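Local structure of acetoacetate decarboxylase (Sphingomonas wittichii, 5UPB) at residues K48-L53 against R175-T180; Q40-A45 against L86-T91; S14-A19 against S110-W115. The protein belongs to the acetoacetate decarboxylase-like lyases and probably acts on small keto acids through a Schiff base, as in its family. All blocks are in the same frame, centred on the assembly; numbering follows the deposited sequence.

In the fold
Followed from the N terminus, the chain first lays down the segment 14-19, against which helix 108-116 later packs; contact 3 thus closes a loop of 90 residues. Contact 2, joining the end of helix 36-42 to strand 80-92, falls wholly within that loop. Contact 1 crosses both: it starts at strand 48-50, between the two halves of contact 2, and ends at 175-180, beyond contact 3. Contacts 1 and 2 have centres about 9 Å apart and touch through strands 48-50 and 80-92, where K48 O lies 2.8 Å from T91 N, a probable backbone hydrogen bond. Contact 3 stands apart, its centre 23 to 25 Å from theirs, and its residues also pack against the second subunit.

Contact 1 (K48-L53 against R175-T180); sequences KVADGL and RSRPAT
A50 and R177 meet as a methyl group and a guanidinium set obliquely to one another: A50 CB stands 3.9 Å from R177 NH2. The arginine chain is nearly straight at chi2, then bends at chi3 (72°), which brings the planar end up to A50. The group is held from outside the two segments, since NE donates to the carbonyl oxygen of G97 and NH2 to that of C90, and these two bonds fix its rotation. A50 therefore packs against an arginine end whose position is set by strands 80-92 and 95-105.

The second meeting is purely aliphatic. L53 CD2 comes within 4.2 Å of R175 CB, and the two side chains cross at about a right angle, so that a methyl of the leucine, rather than its whole length, does the touching. CG of L53 is anti to the backbone N (chi1 173°), which extends the branch toward the loop 175-178.

A50 and L53 flank a corner in the beta-rich fold of this decarboxylase family. Strand 48-50 pairs antiparallel with strand 80-92, the chain turns at D51 and G52, and strand 53-65 sets off along the same neighbour; A50 and L53 both bond to the backbone of A89. An Asx turn braces the corner, with D51 OD1 accepting from L53 N at 3.0 Å and the donor lying nearly on the extension of the carboxylate C-O bond. G52 takes a positive phi, 101°, which a residue without a side chain adopts without clash. D51 OD1 is also 6.6 Å from R177 NH1, a spacing at which opposite charges may attract weakly without contact. On the facing segment, the backbone of R175 is held at both ends, its N by the hydroxyl of Y31 and its O by that of Y98.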
loop_
_atom_site.group_PDB
_atom_site.type_symbol
_atom_site.label_atom_id
_atom_site.label_comp_id
_atom_site.label_asym_id
_atom_site.label_seq_id
_atom_site.Cartn_x
_atom_site.Cartn_y
_atom_site.Cartn_z
ATOM N N LYS A 48 22.799 -17.699 23.622
ATOM C CA LYS A 48 22.621 -17.350 25.019
ATOM C C LYS A 48 22.393 -15.852 25.102
ATOM O O LYS A 48 23.140 -15.068 24.506
ATOM C CB LYS A 48 23.848 -17.756 25.846
ATOM C CG LYS A 48 23.662 -17.680 27.355
ATOM C CD LYS A 48 22.695 -18.745 27.858
ATOM C CE LYS A 48 22.737 -18.876 29.369
ATOM N NZ LYS A 48 21.786 -19.908 29.851
ATOM N N VAL A 49 21.330 -15.459 25.796
ATOM C CA VAL A 49 21.032 -14.045 25.910
ATOM C C VAL A 49 22.196 -13.360 26.651
ATOM O O VAL A 49 22.864 -13.961 27.505
ATOM C CB VAL A 49 19.678 -13.866 26.621
ATOM C CG1 VAL A 49 19.756 -14.308 28.107
ATOM C CG2 VAL A 49 19.183 -12.447 26.499
ATOM N N ALA A 50 22.411 -12.085 26.357
ATOM C CA ALA A 50 23.400 -11.317 27.106
ATOM C C ALA A 50 22.676 -10.759 28.321
ATOM O O ALA A 50 21.827 -11.455 28.887
ATOM C CB ALA A 50 24.037 -10.222 26.247
ATOM N N ASP A 51 22.986 -9.546 28.751
ATOM C CA ASP A 51 22.388 -9.048 29.984
ATOM C C ASP A 51 20.964 -8.515 29.788
ATOM O O ASP A 51 20.411 -7.901 30.700
ATOM C CB ASP A 51 23.281 -7.956 30.587
ATOM C CG ASP A 51 23.363 -6.707 29.714
ATOM O OD1 ASP A 51 22.712 -6.656 28.641
ATOM O OD2 ASP A 51 24.085 -5.767 30.112
ATOM N N GLY A 52 20.326 -8.802 28.660
ATOM C CA GLY A 52 19.016 -8.267 28.360
ATOM C C GLY A 52 19.032 -7.094 27.402
ATOM O O GLY A 52 17.957 -6.592 27.049
ATOM N N LEU A 53 20.212 -6.630 26.990
ATOM C CA LEU A 53 20.289 -5.579 25.985
ATOM C C LEU A 53 19.553 -6.015 24.725
ATOM O O LEU A 53 19.694 -7.154 24.282
ATOM C CB LEU A 53 21.739 -5.283 25.625
ATOM C CG LEU A 53 21.931 -4.304 24.449
ATOM C CD1 LEU A 53 21.390 -2.888 24.762
ATOM C CD2 LEU A 53 23.376 -4.261 24.002
ATOM N N ARG A 175 26.066 0.249 20.070
ATOM C CA ARG A 175 26.383 -0.972 20.803
ATOM C C ARG A 175 26.650 -2.099 19.814
ATOM O O ARG A 175 25.826 -2.986 19.579
ATOM C CB ARG A 175 25.275 -1.300 21.799
ATOM C CG ARG A 175 25.135 -0.320 22.983
ATOM C CD ARG A 175 24.712 1.083 22.654
ATOM N NE ARG A 175 24.484 1.847 23.885
ATOM C CZ ARG A 175 24.430 3.175 23.978
ATOM N NH1 ARG A 175 24.574 3.960 22.911
ATOM N NH2 ARG A 175 24.209 3.726 25.161
ATOM N N SER A 176 27.852 -2.054 19.258
ATOM C CA SER A 176 28.271 -2.940 18.185
ATOM C C SER A 176 28.616 -4.327 18.708
ATOM O O SER A 176 29.416 -4.482 19.644
ATOM C CB SER A 176 29.477 -2.345 17.467
ATOM O OG SER A 176 30.601 -2.317 18.337
ATOM N N ARG A 177 28.036 -5.337 18.065
ATOM C CA ARG A 177 28.346 -6.725 18.322
ATOM C C ARG A 177 28.609 -7.317 16.947
ATOM O O ARG A 177 27.718 -7.271 16.083
ATOM C CB ARG A 177 27.185 -7.409 19.073
ATOM C CG ARG A 177 26.900 -6.722 20.429
ATOM C CD ARG A 177 25.668 -7.219 21.182
ATOM N NE ARG A 177 25.870 -8.558 21.733
ATOM C CZ ARG A 177 26.454 -8.845 22.896
ATOM N NH1 ARG A 177 26.944 -7.898 23.696
ATOM N NH2 ARG A 177 26.550 -10.112 23.257
ATOM N N PRO A 178 29.773 -7.918 16.700
ATOM C CA PRO A 178 30.163 -8.173 15.298
ATOM C C PRO A 178 29.230 -9.137 14.573
ATOM O O PRO A 178 28.942 -8.947 13.386
ATOM C CB PRO A 178 31.561 -8.788 15.422
ATOM C CG PRO A 178 31.698 -9.225 16.840
ATOM C CD PRO A 178 30.762 -8.401 17.674
ATOM N N ALA A 179 28.705 -10.137 15.263
ATOM C CA ALA A 179 27.951 -11.175 14.575
ATOM C C ALA A 179 26.473 -10.847 14.581
ATOM O O ALA A 179 25.941 -10.304 15.548
ATOM C CB ALA A 179 28.163 -12.537 15.221
ATOM N N THR A 180 25.802 -11.225 13.503
ATOM C CA THR A 180 24.353 -11.341 13.482
ATOM C C THR A 180 24.039 -12.814 13.324
ATOM O O THR A 180 24.453 -13.445 12.346
ATOM C CB THR A 180 23.720 -10.492 12.379
ATOM O OG1 THR A 180 24.071 -9.132 12.568
ATOM C CG2 THR A 180 22.207 -10.611 12.391
#

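Contact 2 (Q40-A45 against L86-T91); sequences QALLPA and LSIACT
L42 and L43 both turn CG away from their own carbonyl carbon (chi1 -61° and -65°), and I88 does the same with CG1 (chi1 -59°), a set of torsions that sends methyl groups from each segment into the other. The arrangement packs a short helix, 36-42, together with L43, against a beta strand: strand 80-92 presents every second residue, I88 and C90, to the two leucines, while A89 faces the other way.

Two neighbouring leucines share the strand between them. L42 straddles the tip of I88, whose CD1 is 3.9 Å from L42 CB and equally 3.9 Å from L42 CD1; the two side chains cross at about a right angle. L43 spreads its fork over two strand residues. One branch, CD2, meets I88 CG2 at 4.1 Å, and the side chains run obliquely to each other. All four residues are buried, and the packing continues beyond them: F99 lies against L43, F102 and F232 against L42, and T8 of the second subunit also packs on L42.

L43 N still bonds back to Q40 O at 2.9 Å, so the turn of chain that carries both leucines stays tied together. The other branch of the L43 fork, CD1, comes down on C90 CB at 4.0 Å.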
loop_
_atom_site.group_PDB
_atom_site.type_symbol
_atom_site.label_atom_id
_atom_site.label_comp_id
_atom_site.label_asym_id
_atom_site.label_seq_id
_atom_site.Cartn_x
_atom_site.Cartn_y
_atom_site.Cartn_z
ATOM N N GLN A 40 15.392 -14.835 26.356
ATOM C CA GLN A 40 15.970 -16.144 26.053
ATOM C C GLN A 40 14.946 -17.055 25.380
ATOM O O GLN A 40 15.292 -17.849 24.498
ATOM C CB GLN A 40 16.507 -16.813 27.326
ATOM C CG GLN A 40 17.162 -18.173 27.043
ATOM C CD GLN A 40 18.510 -18.042 26.312
ATOM O OE1 GLN A 40 19.422 -17.340 26.779
ATOM N NE2 GLN A 40 18.633 -18.708 25.157
ATOM N N ALA A 41 13.677 -16.959 25.789
ATOM C CA ALA A 41 12.624 -17.784 25.192
ATOM C C ALA A 41 12.483 -17.554 23.686
ATOM O O ALA A 41 11.985 -18.427 22.968
ATOM C CB ALA A 41 11.304 -17.502 25.915
ATOM N N LEU A 42 12.870 -16.381 23.190
ATOM C CA LEU A 42 12.804 -16.102 21.763
ATOM C C LEU A 42 14.043 -16.565 21.017
ATOM O O LEU A 42 14.051 -16.526 19.777
ATOM C CB LEU A 42 12.632 -14.603 21.519
ATOM C CG LEU A 42 11.378 -13.951 22.073
ATOM C CD1 LEU A 42 11.431 -12.432 21.804
ATOM C CD2 LEU A 42 10.120 -14.622 21.468
ATOM N N LEU A 43 15.104 -16.926 21.736
ATOM C CA LEU A 43 16.321 -17.270 21.029
ATOM C C LEU A 43 16.291 -18.719 20.609
ATOM O O LEU A 43 15.908 -19.580 21.400
ATOM C CB LEU A 43 17.548 -17.052 21.902
ATOM C CG LEU A 43 17.812 -15.602 22.277
ATOM C CD1 LEU A 43 18.978 -15.507 23.259
ATOM C CD2 LEU A 43 18.111 -14.846 21.006
ATOM N N PRO A 44 16.765 -19.026 19.410
ATOM C CA PRO A 44 16.905 -20.430 19.037
ATOM C C PRO A 44 18.007 -21.105 19.845
ATOM O O PRO A 44 18.883 -20.465 20.431
ATOM C CB PRO A 44 17.282 -20.365 17.554
ATOM C CG PRO A 44 17.969 -19.063 17.393
ATOM C CD PRO A 44 17.264 -18.125 18.349
ATOM N N ALA A 45 17.907 -22.426 19.919
ATOM C CA ALA A 45 18.846 -23.217 20.701
ATOM C C ALA A 45 20.280 -22.960 20.256
ATOM O O ALA A 45 20.577 -22.907 19.057
ATOM C CB ALA A 45 18.517 -24.702 20.563
ATOM N N LEU A 86 13.234 -5.616 16.161
ATOM C CA LEU A 86 13.585 -5.776 17.569
ATOM C C LEU A 86 14.585 -6.917 17.657
ATOM O O LEU A 86 14.252 -8.061 17.314
ATOM C CB LEU A 86 12.328 -6.085 18.390
ATOM C CG LEU A 86 11.260 -4.998 18.308
ATOM C CD1 LEU A 86 9.920 -5.460 18.859
ATOM C CD2 LEU A 86 11.751 -3.797 19.097
ATOM N N SER A 87 15.814 -6.612 18.068
ATOM C CA SER A 87 16.909 -7.574 18.060
ATOM C C SER A 87 17.461 -7.750 19.466
ATOM O O SER A 87 17.520 -6.799 20.242
ATOM C CB SER A 87 18.091 -7.153 17.128
ATOM O OG SER A 87 17.672 -6.946 15.809
ATOM N N ILE A 88 17.973 -8.947 19.739
ATOM C CA ILE A 88 18.370 -9.376 21.080
ATOM C C ILE A 88 19.877 -9.577 21.114
ATOM O O ILE A 88 20.435 -10.311 20.288
ATOM C CB ILE A 88 17.640 -10.673 21.465
ATOM C CG1 ILE A 88 16.129 -10.434 21.412
ATOM C CG2 ILE A 88 18.106 -11.178 22.837
ATOM C CD1 ILE A 88 15.290 -11.700 21.528
ATOM N N ALA A 89 20.540 -8.937 22.073
ATOM C CA ALA A 89 21.967 -9.181 22.244
ATOM C C ALA A 89 22.167 -10.569 22.835
ATOM O O ALA A 89 21.464 -10.962 23.770
ATOM C CB ALA A 89 22.601 -8.115 23.134
ATOM N N CYS A 90 23.106 -11.326 22.264
ATOM C CA CYS A 90 23.313 -12.718 22.646
ATOM C C CYS A 90 24.743 -13.132 22.298
ATOM O O CYS A 90 25.544 -12.345 21.778
ATOM C CB CYS A 90 22.283 -13.631 21.983
ATOM S SG CYS A 90 22.267 -13.560 20.180
ATOM N N THR A 91 25.052 -14.395 22.606
ATOM C CA THR A 91 26.355 -14.985 22.343
ATOM C C THR A 91 26.186 -16.401 21.810
ATOM O O THR A 91 25.235 -17.114 22.152
ATOM C CB THR A 91 27.219 -15.054 23.607
ATOM O OG1 THR A 91 26.454 -15.650 24.674
ATOM C CG2 THR A 91 27.656 -13.688 24.000
#

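Contact 3 (S14-A19 against S110-W115); sequences SLVDDA and SLIRGW
L15 meets I112 through apolar contact alone, and closely: L15 CD1 lies 3.6 Å from I112 CG1, with I112 CB at 4.0 Å from the same methyl. The two side chains cross at about a right angle, so one leucine methyl presses on the flank of the isoleucine. V16 adds a second aliphatic touch on I112, its CG2 standing 4.0 Å from I112 CG2. That methyl of the isoleucine is anti to the backbone N, which leaves CG1 on the L15 side and CG2 on the V16 side.

Here a coil near the N terminus, leading to strand 21-34, is laid against the side of helix 108-116 that carries I112 and R113, one of the few helices in a mainly beta fold. The place is also a subunit interface: W115 of the second subunit packs on I112, and R153 of that subunit on L15. The coil is tied down through its own backbone, V16 N bonding to T4 OG1 and L15 pairing with H5.

Contact with the helix backbone and the arginine stem forms the second kind. V16 CG2 rests 3.8 Å from R113 N and 4.0 Å from R113 CB, against the base of that side chain. From there R113 runs out straight and bends at chi3 (58°), carrying its guanidinium away from the coil and laying one face, near its rim, over S110 CA.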
loop_
_atom_site.group_PDB
_atom_site.type_symbol
_atom_site.label_atom_id
_atom_site.label_comp_id
_atom_site.label_asym_id
_atom_site.label_seq_id
_atom_site.Cartn_x
_atom_site.Cartn_y
_atom_site.Cartn_z
ATOM N N SER A 14 13.956 -14.069 -10.770
ATOM C CA SER A 14 14.205 -14.529 -9.410
ATOM C C SER A 14 14.108 -13.354 -8.453
ATOM O O SER A 14 14.620 -12.269 -8.729
ATOM C CB SER A 14 15.594 -15.180 -9.279
ATOM O OG SER A 14 15.664 -16.464 -9.877
ATOM N N LEU A 15 13.459 -13.568 -7.306
ATOM C CA LEU A 15 13.426 -12.524 -6.279
ATOM C C LEU A 15 14.818 -12.169 -5.808
ATOM O O LEU A 15 15.110 -11.005 -5.524
ATOM C CB LEU A 15 12.625 -12.972 -5.069
ATOM C CG LEU A 15 11.153 -12.714 -4.943
ATOM C CD1 LEU A 15 10.727 -13.245 -3.557
ATOM C CD2 LEU A 15 10.788 -11.265 -5.115
ATOM N N VAL A 16 15.662 -13.181 -5.644
ATOM C CA VAL A 16 16.962 -13.048 -5.010
ATOM C C VAL A 16 17.955 -13.831 -5.856
ATOM O O VAL A 16 17.606 -14.873 -6.421
ATOM C CB VAL A 16 16.916 -13.581 -3.554
ATOM C CG1 VAL A 16 18.280 -13.498 -2.928
ATOM C CG2 VAL A 16 15.891 -12.799 -2.723
ATOM N N ASP A 17 19.180 -13.324 -5.959
ATOM C CA ASP A 17 20.303 -14.044 -6.563
ATOM C C ASP A 17 21.371 -14.255 -5.494
ATOM O O ASP A 17 21.289 -13.704 -4.395
ATOM C CB ASP A 17 20.866 -13.277 -7.770
ATOM C CG ASP A 17 20.954 -11.783 -7.519
ATOM O OD1 ASP A 17 20.809 -11.393 -6.348
ATOM O OD2 ASP A 17 21.132 -10.997 -8.474
ATOM N N ASP A 18 22.370 -15.089 -5.780
ATOM C CA ASP A 18 23.444 -15.291 -4.809
ATOM C C ASP A 18 24.643 -14.382 -5.074
ATOM O O ASP A 18 25.775 -14.702 -4.687
ATOM C CB ASP A 18 23.869 -16.763 -4.763
ATOM C CG ASP A 18 24.210 -17.319 -6.114
ATOM O OD1 ASP A 18 23.684 -16.799 -7.118
ATOM O OD2 ASP A 18 25.000 -18.287 -6.162
ATOM N N ALA A 19 24.414 -13.268 -5.741
ATOM C CA ALA A 19 25.436 -12.250 -5.871
ATOM C C ALA A 19 25.674 -11.564 -4.530
ATOM O O ALA A 19 24.861 -11.621 -3.610
ATOM C CB ALA A 19 25.023 -11.224 -6.925
ATOM N N SER A 110 13.422 -8.440 0.090
ATOM C CA SER A 110 14.215 -8.322 1.300
ATOM C C SER A 110 13.751 -9.314 2.355
ATOM O O SER A 110 14.583 -9.902 3.066
ATOM C CB SER A 110 14.148 -6.878 1.818
ATOM O OG SER A 110 14.894 -6.780 3.013
ATOM N N LEU A 111 12.446 -9.605 2.397
ATOM C CA LEU A 111 11.957 -10.656 3.274
ATOM C C LEU A 111 12.616 -11.991 2.953
ATOM O O LEU A 111 13.107 -12.704 3.850
ATOM C CB LEU A 111 10.436 -10.740 3.167
ATOM C CG LEU A 111 9.791 -11.798 4.060
ATOM C CD1 LEU A 111 8.379 -11.337 4.362
ATOM C CD2 LEU A 111 9.814 -13.138 3.389
ATOM N N ILE A 112 12.620 -12.361 1.683
ATOM C CA ILE A 112 13.104 -13.677 1.319
ATOM C C ILE A 112 14.619 -13.776 1.472
ATOM O O ILE A 112 15.134 -14.772 1.996
ATOM C CB ILE A 112 12.637 -14.010 -0.106
ATOM C CG1 ILE A 112 11.093 -14.285 -0.101
ATOM C CG2 ILE A 112 13.439 -15.179 -0.663
ATOM C CD1 ILE A 112 10.705 -15.562 0.617
ATOM N N ARG A 113 15.361 -12.777 1.012
ATOM C CA ARG A 113 16.803 -12.792 1.262
ATOM C C ARG A 113 17.076 -12.951 2.749
ATOM O O ARG A 113 17.919 -13.756 3.157
ATOM C CB ARG A 113 17.426 -11.506 0.705
ATOM C CG ARG A 113 18.978 -11.346 0.743
ATOM C CD ARG A 113 19.359 -9.883 0.316
ATOM N NE ARG A 113 18.702 -8.926 1.227
ATOM C CZ ARG A 113 18.315 -7.662 0.985
ATOM N NH1 ARG A 113 18.461 -7.020 -0.203
ATOM N NH2 ARG A 113 17.751 -7.023 2.004
ATOM N N GLY A 114 16.323 -12.225 3.575
ATOM C CA GLY A 114 16.434 -12.382 5.014
ATOM C C GLY A 114 16.188 -13.803 5.479
ATOM O O GLY A 114 17.000 -14.381 6.223
ATOM N N TRP A 115 15.065 -14.394 5.058
ATOM C CA TRP A 115 14.745 -15.739 5.528
ATOM C C TRP A 115 15.845 -16.718 5.137
ATOM O O TRP A 115 16.190 -17.621 5.911
ATOM C CB TRP A 115 13.391 -16.221 4.970
ATOM C CG TRP A 115 12.138 -15.783 5.687
ATOM C CD1 TRP A 115 11.778 -14.508 6.028
ATOM C CD2 TRP A 115 11.050 -16.629 6.117
ATOM N NE1 TRP A 115 10.543 -14.508 6.660
ATOM C CE2 TRP A 115 10.073 -15.790 6.717
ATOM C CE3 TRP A 115 10.810 -18.006 6.056
ATOM C CZ2 TRP A 115 8.882 -16.284 7.263
ATOM C CZ3 TRP A 115 9.627 -18.494 6.596
ATOM C CH2 TRP A 115 8.679 -17.628 7.196
#